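Local atomic coordinates of chitinase (Chromobacterium violaceum, PDB entry 4TXG), a protein that probably hydrolyses the glycosidic bonds of chitin as a family 18 glycoside hydrolase and also binds chitin. Residues G408-L413 / Y464-K469. Residues are numbered along the deposited sequence; the frame is centred on the assembly and turned at random.
Sequences GPNAAL and YTRGWK. With CS (cesium ion), chain M.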
loop_
_atom_site.group_PDB
_atom_site.type_symbol
_atom_site.label_atom_id
_atom_site.label_comp_id
_atom_site.label_asym_id
_atom_site.label_seq_id
_atom_site.Cartn_x
_atom_site.Cartn_y
_atom_site.Cartn_z
ATOM N N GLY A 408 13.080 16.395 -0.844
ATOM C CA GLY A 408 13.429 15.394 0.142
ATOM C C GLY A 408 13.253 13.981 -0.373
ATOM O O GLY A 408 12.869 13.790 -1.529
ATOM N N PRO A 409 13.528 12.985 0.485
ATOM C CA PRO A 409 13.491 11.583 0.057
ATOM C C PRO A 409 12.106 11.148 -0.385
ATOM O O PRO A 409 11.087 11.561 0.184
ATOM C CB PRO A 409 13.914 10.802 1.308
ATOM C CG PRO A 409 14.421 11.820 2.283
ATOM C CD PRO A 409 13.755 13.114 1.934
ATOM N N ASN A 410 12.096 10.288 -1.391
ATOM C CA ASN A 410 10.875 9.710 -1.918
ATOM C C ASN A 410 10.250 8.695 -0.946
ATOM O O ASN A 410 9.030 8.529 -0.892
ATOM C CB ASN A 410 11.188 9.053 -3.265
ATOM C CG ASN A 410 9.958 8.509 -3.935
ATOM O OD1 ASN A 410 9.740 7.307 -3.975
ATOM N ND2 ASN A 410 9.128 9.399 -4.437
ATOM N N ALA A 411 11.093 8.050 -0.143
ATOM C CA ALA A 411 10.652 6.906 0.646
ATOM C C ALA A 411 11.454 6.759 1.939
ATOM O O ALA A 411 11.987 5.691 2.218
ATOM C CB ALA A 411 10.767 5.637 -0.188
ATOM N N ALA A 412 11.559 7.834 2.717
ATOM C CA ALA A 412 12.300 7.757 3.978
ATOM C C ALA A 412 11.819 6.595 4.851
ATOM O O ALA A 412 10.620 6.376 4.993
ATOM C CB ALA A 412 12.172 9.075 4.750
ATOM N N LEU A 413 12.752 5.848 5.438
ATOM C CA LEU A 413 12.369 4.807 6.397
ATOM C C LEU A 413 11.852 5.419 7.703
ATOM O O LEU A 413 10.848 4.968 8.258
ATOM C CB LEU A 413 13.554 3.891 6.704
ATOM C CG LEU A 413 13.319 2.796 7.746
ATOM C CD1 LEU A 413 12.169 1.888 7.331
ATOM C CD2 LEU A 413 14.591 1.984 7.961
ATOM N N TYR A 464 12.647 3.652 -8.698
ATOM C CA TYR A 464 12.658 4.804 -9.590
ATOM C C TYR A 464 12.968 6.040 -8.752
ATOM O O TYR A 464 12.921 5.992 -7.528
ATOM C CB TYR A 464 11.311 4.974 -10.303
ATOM C CG TYR A 464 10.196 5.249 -9.318
ATOM C CD1 TYR A 464 9.507 4.201 -8.721
ATOM C CD2 TYR A 464 9.870 6.553 -8.937
ATOM C CE1 TYR A 464 8.512 4.436 -7.801
ATOM C CE2 TYR A 464 8.867 6.795 -8.009
ATOM C CZ TYR A 464 8.199 5.730 -7.441
ATOM O OH TYR A 464 7.201 5.950 -6.514
ATOM N N THR A 465 13.264 7.141 -9.423
ATOM C CA THR A 465 13.558 8.402 -8.756
ATOM C C THR A 465 12.425 9.410 -8.891
ATOM O O THR A 465 11.561 9.285 -9.766
ATOM C CB THR A 465 14.821 9.066 -9.349
ATOM O OG1 THR A 465 14.530 9.488 -10.687
ATOM C CG2 THR A 465 15.983 8.087 -9.375
ATOM N N ARG A 466 12.443 10.406 -8.011
ATOM C CA ARG A 466 11.740 11.671 -8.231
ATOM C C ARG A 466 12.788 12.752 -8.036
ATOM O O ARG A 466 13.787 12.535 -7.350
ATOM C CB ARG A 466 10.578 11.880 -7.259
ATOM C CG ARG A 466 9.485 10.825 -7.285
ATOM C CD ARG A 466 8.724 10.776 -8.597
ATOM N NE ARG A 466 7.440 10.110 -8.396
ATOM C CZ ARG A 466 6.634 9.736 -9.380
ATOM N NH1 ARG A 466 6.983 9.957 -10.643
ATOM N NH2 ARG A 466 5.483 9.141 -9.097
ATOM N N GLY A 467 12.584 13.920 -8.623
ATOM C CA GLY A 467 13.619 14.930 -8.517
ATOM C C GLY A 467 13.181 16.333 -8.888
ATOM O O GLY A 467 12.196 16.516 -9.609
ATOM N N TRP A 468 13.946 17.302 -8.391
ATOM C CA TRP A 468 13.719 18.736 -8.585
ATOM C C TRP A 468 14.955 19.392 -9.199
ATOM O O TRP A 468 16.069 18.905 -9.018
ATOM C CB TRP A 468 13.438 19.444 -7.258
ATOM C CG TRP A 468 12.253 19.006 -6.441
ATOM C CD1 TRP A 468 11.074 19.683 -6.292
ATOM C CD2 TRP A 468 12.153 17.840 -5.604
ATOM N NE1 TRP A 468 10.239 19.002 -5.432
ATOM C CE2 TRP A 468 10.876 17.866 -4.999
ATOM C CE3 TRP A 468 13.011 16.768 -5.319
ATOM C CZ2 TRP A 468 10.437 16.871 -4.128
ATOM C CZ3 TRP A 468 12.573 15.773 -4.454
ATOM C CH2 TRP A 468 11.291 15.827 -3.875
ATOM N N LYS A 469 14.756 20.516 -9.888
ATOM C CA LYS A 469 15.868 21.355 -10.327
ATOM C C LYS A 469 15.730 22.707 -9.652
ATOM O O LYS A 469 14.696 22.983 -9.037
ATOM C CB LYS A 469 15.897 21.500 -11.855
ATOM C CG LYS A 469 14.687 22.187 -12.478
ATOM C CD LYS A 469 14.857 22.249 -14.000
ATOM C CE LYS A 469 13.576 22.659 -14.720
ATOM N NZ LYS A 469 13.379 24.131 -14.697
HETATM CS CS CS M . 4.722 4.829 -7.922
HETATM O O HOH W 1 2.365 2.631 -7.195
HETATM O O HOH W 2 3.861 6.046 -10.515
#
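Asn410 holds CG anti to its backbone nitrogen (chi1 -176°), which lets its amide meet both Arg466 CG and the Tyr464 hydroxyl. Arg466 has CG beside its own backbone nitrogen (chi1 -59°), which puts this methylene against the amide; a bend at chi2 then turns the chain so that NE reaches Asp398. Asn410 ND2 lies 3.2 Å from Arg466 CG. The polar ends of both side chains converge on Asp398. Its OD1 accepts a hydrogen bond from Asn410 ND2 and forms a salt bridge with Arg466 NE. The shared carboxylate fixes the amide and the guanidinium, whose planes stand 73° apart.

On its other branch, Asn410 OD1 is 3.8 Å from Tyr464 OH, a van der Waals approach oblique to the ring. Tyr464 CE2 sits 3.6 Å above the guanidinium plane of Arg466, offset toward its rim. Tyr464 OH binds a cesium ion at 3.1 Å, and Asp398 OD2 and two waters also bind it. Asp398 closes a Met-x-Tyr-Asp sequence at the end of strand 391-395, consistent with the substrate cleft of family 18 chitinases.

Farther along, Gly408 O meets the edge of the Trp468 indole, 3.5 Å from CH2. The indole NE1 donates to Asn404 O, in the same loop as Gly408.

The mostly buried contact lies within the family 18 region, where loops that follow barrel strands 391-395 and 457-462 meet at the carboxyl ends of those strands. Residues 408-413 precede helix 420-424. Residues 464-469 include strand 466-468, which pairs antiparallel with strand 575-578 at one margin of a separate four-stranded sheet.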